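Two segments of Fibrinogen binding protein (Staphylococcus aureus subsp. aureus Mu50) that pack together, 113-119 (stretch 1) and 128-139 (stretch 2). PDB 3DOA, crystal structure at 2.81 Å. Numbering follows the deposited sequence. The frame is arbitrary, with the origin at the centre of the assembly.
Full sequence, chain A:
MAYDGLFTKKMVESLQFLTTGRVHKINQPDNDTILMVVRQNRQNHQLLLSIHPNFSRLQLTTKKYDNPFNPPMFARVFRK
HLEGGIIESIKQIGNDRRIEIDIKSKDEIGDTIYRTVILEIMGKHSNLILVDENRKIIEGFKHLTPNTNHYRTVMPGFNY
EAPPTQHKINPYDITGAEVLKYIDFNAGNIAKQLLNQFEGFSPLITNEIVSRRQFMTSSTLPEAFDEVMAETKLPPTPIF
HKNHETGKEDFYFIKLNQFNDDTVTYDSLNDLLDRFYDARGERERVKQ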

# COMPACT_ATOMS: atom_id res chain seq x y z
N ILE A 113 -14.72 22.14 0.54
CA ILE A 113 -14.83 20.89 1.32
C ILE A 113 -13.47 20.18 1.31
O ILE A 113 -12.71 20.23 0.33
CB ILE A 113 -15.98 19.94 0.82
CG1 ILE A 113 -15.86 19.71 -0.69
CG2 ILE A 113 -17.31 20.50 1.19
CD1 ILE A 113 -16.79 18.71 -1.27
N TYR A 114 -13.19 19.55 2.44
CA TYR A 114 -11.97 18.83 2.66
C TYR A 114 -12.35 17.34 2.81
O TYR A 114 -13.11 16.96 3.69
CB TYR A 114 -11.30 19.36 3.93
CG TYR A 114 -10.55 20.67 3.75
CD1 TYR A 114 -11.04 21.85 4.29
CD2 TYR A 114 -9.34 20.74 3.04
CE1 TYR A 114 -10.34 23.05 4.14
CE2 TYR A 114 -8.65 21.89 2.88
CZ TYR A 114 -9.14 23.06 3.44
OH TYR A 114 -8.47 24.27 3.28
N ARG A 115 -11.81 16.52 1.91
CA ARG A 115 -12.02 15.05 1.82
C ARG A 115 -10.72 14.22 1.90
O ARG A 115 -9.66 14.70 1.47
CB ARG A 115 -12.68 14.75 0.51
CG ARG A 115 -13.94 15.51 0.32
CD ARG A 115 -14.96 15.12 1.35
NE ARG A 115 -16.28 15.74 1.19
CZ ARG A 115 -16.82 16.54 2.10
NH1 ARG A 115 -16.16 16.87 3.24
NH2 ARG A 115 -18.03 17.02 1.87
N THR A 116 -10.81 13.01 2.46
CA THR A 116 -9.73 12.02 2.42
C THR A 116 -10.23 10.69 1.85
O THR A 116 -11.23 10.14 2.34
CB THR A 116 -9.21 11.74 3.78
OG1 THR A 116 -8.58 12.93 4.25
CG2 THR A 116 -8.20 10.62 3.75
N VAL A 117 -9.54 10.21 0.81
CA VAL A 117 -9.73 8.84 0.31
C VAL A 117 -8.74 7.89 1.03
O VAL A 117 -7.54 8.14 1.03
CB VAL A 117 -9.50 8.79 -1.18
CG1 VAL A 117 -9.55 7.33 -1.70
CG2 VAL A 117 -10.53 9.69 -1.87
N ILE A 118 -9.26 6.85 1.68
CA ILE A 118 -8.47 5.84 2.40
C ILE A 118 -8.53 4.45 1.67
O ILE A 118 -9.60 3.84 1.55
CB ILE A 118 -8.98 5.65 3.81
CG1 ILE A 118 -9.33 7.01 4.44
CG2 ILE A 118 -7.93 4.95 4.62
CD1 ILE A 118 -9.46 6.99 6.00
N LEU A 119 -7.38 3.99 1.14
CA LEU A 119 -7.25 2.64 0.60
C LEU A 119 -6.54 1.79 1.66
O LEU A 119 -5.45 2.13 2.13
CB LEU A 119 -6.46 2.64 -0.71
CG LEU A 119 -6.32 1.27 -1.41
CD1 LEU A 119 -7.64 0.59 -1.77
CD2 LEU A 119 -5.45 1.38 -2.64
N LEU A 128 -12.04 0.67 0.12
CA LEU A 128 -11.83 2.02 -0.32
C LEU A 128 -12.96 2.89 0.38
O LEU A 128 -14.18 2.54 0.35
CB LEU A 128 -11.90 2.03 -1.82
CG LEU A 128 -11.61 3.33 -2.51
CD1 LEU A 128 -10.36 3.97 -1.98
CD2 LEU A 128 -11.54 3.08 -3.94
N ILE A 129 -12.53 3.97 1.03
CA ILE A 129 -13.37 4.75 1.95
C ILE A 129 -13.09 6.28 1.90
O ILE A 129 -11.93 6.76 1.90
CB ILE A 129 -13.22 4.32 3.43
CG1 ILE A 129 -13.40 2.83 3.62
CG2 ILE A 129 -14.23 5.02 4.31
CD1 ILE A 129 -12.83 2.40 4.99
N LEU A 130 -14.19 7.02 1.90
CA LEU A 130 -14.16 8.46 1.76
C LEU A 130 -14.66 9.02 3.08
O LEU A 130 -15.68 8.60 3.60
CB LEU A 130 -15.06 8.84 0.61
CG LEU A 130 -14.99 10.27 0.09
CD1 LEU A 130 -13.56 10.68 -0.32
CD2 LEU A 130 -16.05 10.36 -1.04
N VAL A 131 -13.91 9.95 3.63
CA VAL A 131 -14.27 10.54 4.88
C VAL A 131 -14.03 12.03 4.72
O VAL A 131 -13.34 12.45 3.77
CB VAL A 131 -13.40 10.00 6.00
CG1 VAL A 131 -13.47 8.49 6.02
CG2 VAL A 131 -11.97 10.46 5.81
N ASP A 132 -14.59 12.82 5.65
CA ASP A 132 -14.37 14.26 5.67
C ASP A 132 -13.20 14.58 6.59
O ASP A 132 -12.58 13.69 7.17
CB ASP A 132 -15.63 14.97 6.10
CG ASP A 132 -16.02 14.64 7.54
OD1 ASP A 132 -15.12 14.34 8.36
OD2 ASP A 132 -17.23 14.68 7.86
N GLU A 133 -12.90 15.87 6.71
CA GLU A 133 -11.81 16.37 7.59
C GLU A 133 -11.98 16.02 9.05
O GLU A 133 -10.97 16.00 9.77
CB GLU A 133 -11.59 17.91 7.49
CG GLU A 133 -12.69 18.78 8.01
CD GLU A 133 -13.87 18.77 7.05
OE1 GLU A 133 -14.27 17.71 6.52
OE2 GLU A 133 -14.41 19.85 6.79
N ASN A 134 -13.20 15.74 9.49
CA ASN A 134 -13.37 15.13 10.83
C ASN A 134 -13.44 13.57 10.90
O ASN A 134 -13.80 13.03 11.94
CB ASN A 134 -14.57 15.75 11.47
CG ASN A 134 -14.50 17.28 11.45
OD1 ASN A 134 -13.42 17.86 11.62
ND2 ASN A 134 -15.65 17.94 11.23
N ARG A 135 -13.05 12.88 9.80
CA ARG A 135 -13.15 11.43 9.67
C ARG A 135 -14.58 10.83 9.70
O ARG A 135 -14.75 9.66 9.99
CB ARG A 135 -12.33 10.74 10.76
CG ARG A 135 -10.97 11.39 11.19
CD ARG A 135 -9.85 11.37 10.13
NE ARG A 135 -9.19 10.07 10.06
CZ ARG A 135 -8.43 9.64 9.05
NH1 ARG A 135 -8.20 10.39 7.98
NH2 ARG A 135 -7.94 8.41 9.09
N LYS A 136 -15.62 11.63 9.46
CA LYS A 136 -16.99 11.09 9.34
C LYS A 136 -16.91 10.34 8.00
O LYS A 136 -16.39 10.88 7.02
CB LYS A 136 -18.05 12.22 9.31
CG LYS A 136 -19.55 11.99 9.91
CD LYS A 136 -20.63 13.12 9.42
CE LYS A 136 -22.13 12.99 10.01
NZ LYS A 136 -23.41 13.21 9.12
N ILE A 137 -17.33 9.08 7.97
CA ILE A 137 -17.27 8.29 6.73
C ILE A 137 -18.34 8.82 5.81
O ILE A 137 -19.47 8.78 6.18
CB ILE A 137 -17.66 6.81 6.92
CG1 ILE A 137 -16.64 6.05 7.76
CG2 ILE A 137 -17.90 6.13 5.52
CD1 ILE A 137 -17.23 4.74 8.23
N ILE A 138 -18.00 9.28 4.63
CA ILE A 138 -19.03 9.65 3.66
C ILE A 138 -19.56 8.41 2.97
O ILE A 138 -20.76 8.19 2.91
CB ILE A 138 -18.50 10.68 2.63
CG1 ILE A 138 -18.25 12.01 3.37
CG2 ILE A 138 -19.44 10.80 1.41
CD1 ILE A 138 -17.21 12.79 2.82
N GLU A 139 -18.65 7.56 2.46
CA GLU A 139 -19.07 6.28 1.78
C GLU A 139 -17.94 5.28 1.81
O GLU A 139 -16.77 5.64 2.00
CB GLU A 139 -19.57 6.53 0.33
CG GLU A 139 -20.38 5.45 -0.40
CD GLU A 139 -21.38 4.65 0.43
OE1 GLU A 139 -20.98 4.04 1.45
OE2 GLU A 139 -22.56 4.57 0.04

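Stretch 1 is a single strand, and residues 128-132 of stretch 2 run beside it in antiparallel register: the two axes approach to 4.6 Å and their N-to-C directions differ by 157°. Together the stretches bury 680 Å² of surface.

Leu128 opens stretch 2 in a non-hydrogen-bonded pair with Leu119, the CA atoms 4.7 Å apart. Its chi1 t, chi2 p rotamer brings CD1 of Leu128 to 3.5 Å from CG1 of Val117, while the same CD1 lies 4.3 Å from CB of Leu119. The backbone adds a CA-H...O contact, CA of Leu128 to O of Ile118, at 3.4 Å.

Ile129 forms a hydrogen-bonded pair with Ile118. N of Ile118 donates to O of Ile129 at 2.7 Å with a nearly straight angle of 170°; the return bond, from N of Ile129 to O of Ile118, spans 3.0 Å at 141°. The two side chains share a face of the sheet, with CB of Ile118 and CB of Ile129 4.5 Å apart.

Leu130 returns to the face of Leu128. Its CD1 reaches CG2 of Val117 at 3.5 Å, so Val117 offers one methyl to each leucine. The backbone of Leu130 is also engaged within stretch 2: its N donates to O of Glu139 at 2.9 Å, and its O accepts from N of Ile138 at 2.6 Å, which ties the strand to the returning segment 137-139.

At Val131 the hydrogen-bonded pattern recurs. N of Thr116 donates to O of Val131 (2.9 Å, 175°), and N of Val131 donates to O of Thr116 (3.0 Å, 158°). CG2 of Val131 packs 3.7 Å from CB of Thr116, and CG1 of Val131 lies 4.3 Å from CD1 of Ile118.

Asp132 pairs with Arg115 without backbone hydrogen bonds and starts a type I turn ending at Arg135. OD1 of Asp132 accepts from N of Lys136 at 3.0 Å, helping to hold the chain as it reverses.

Glu133 makes a weak hydrogen bond from its N to O of Tyr114 (3.2 Å, 124°). Its OE1 lies 3.9 Å from NH1 of Arg115, a long salt bridge near the guanidinium plane; the same NH1 donates to O of Tyr114 at 3.1 Å.

At the end of the turn, Arg135 reaches back, placing NH2 3.7 Å from CD1 of Ile118. Ile138 then sets its CD1 over one face of the Arg115 guanidinium, 3.5 Å from NE of Arg115, an apolar cover that leaves the edge available to Glu133.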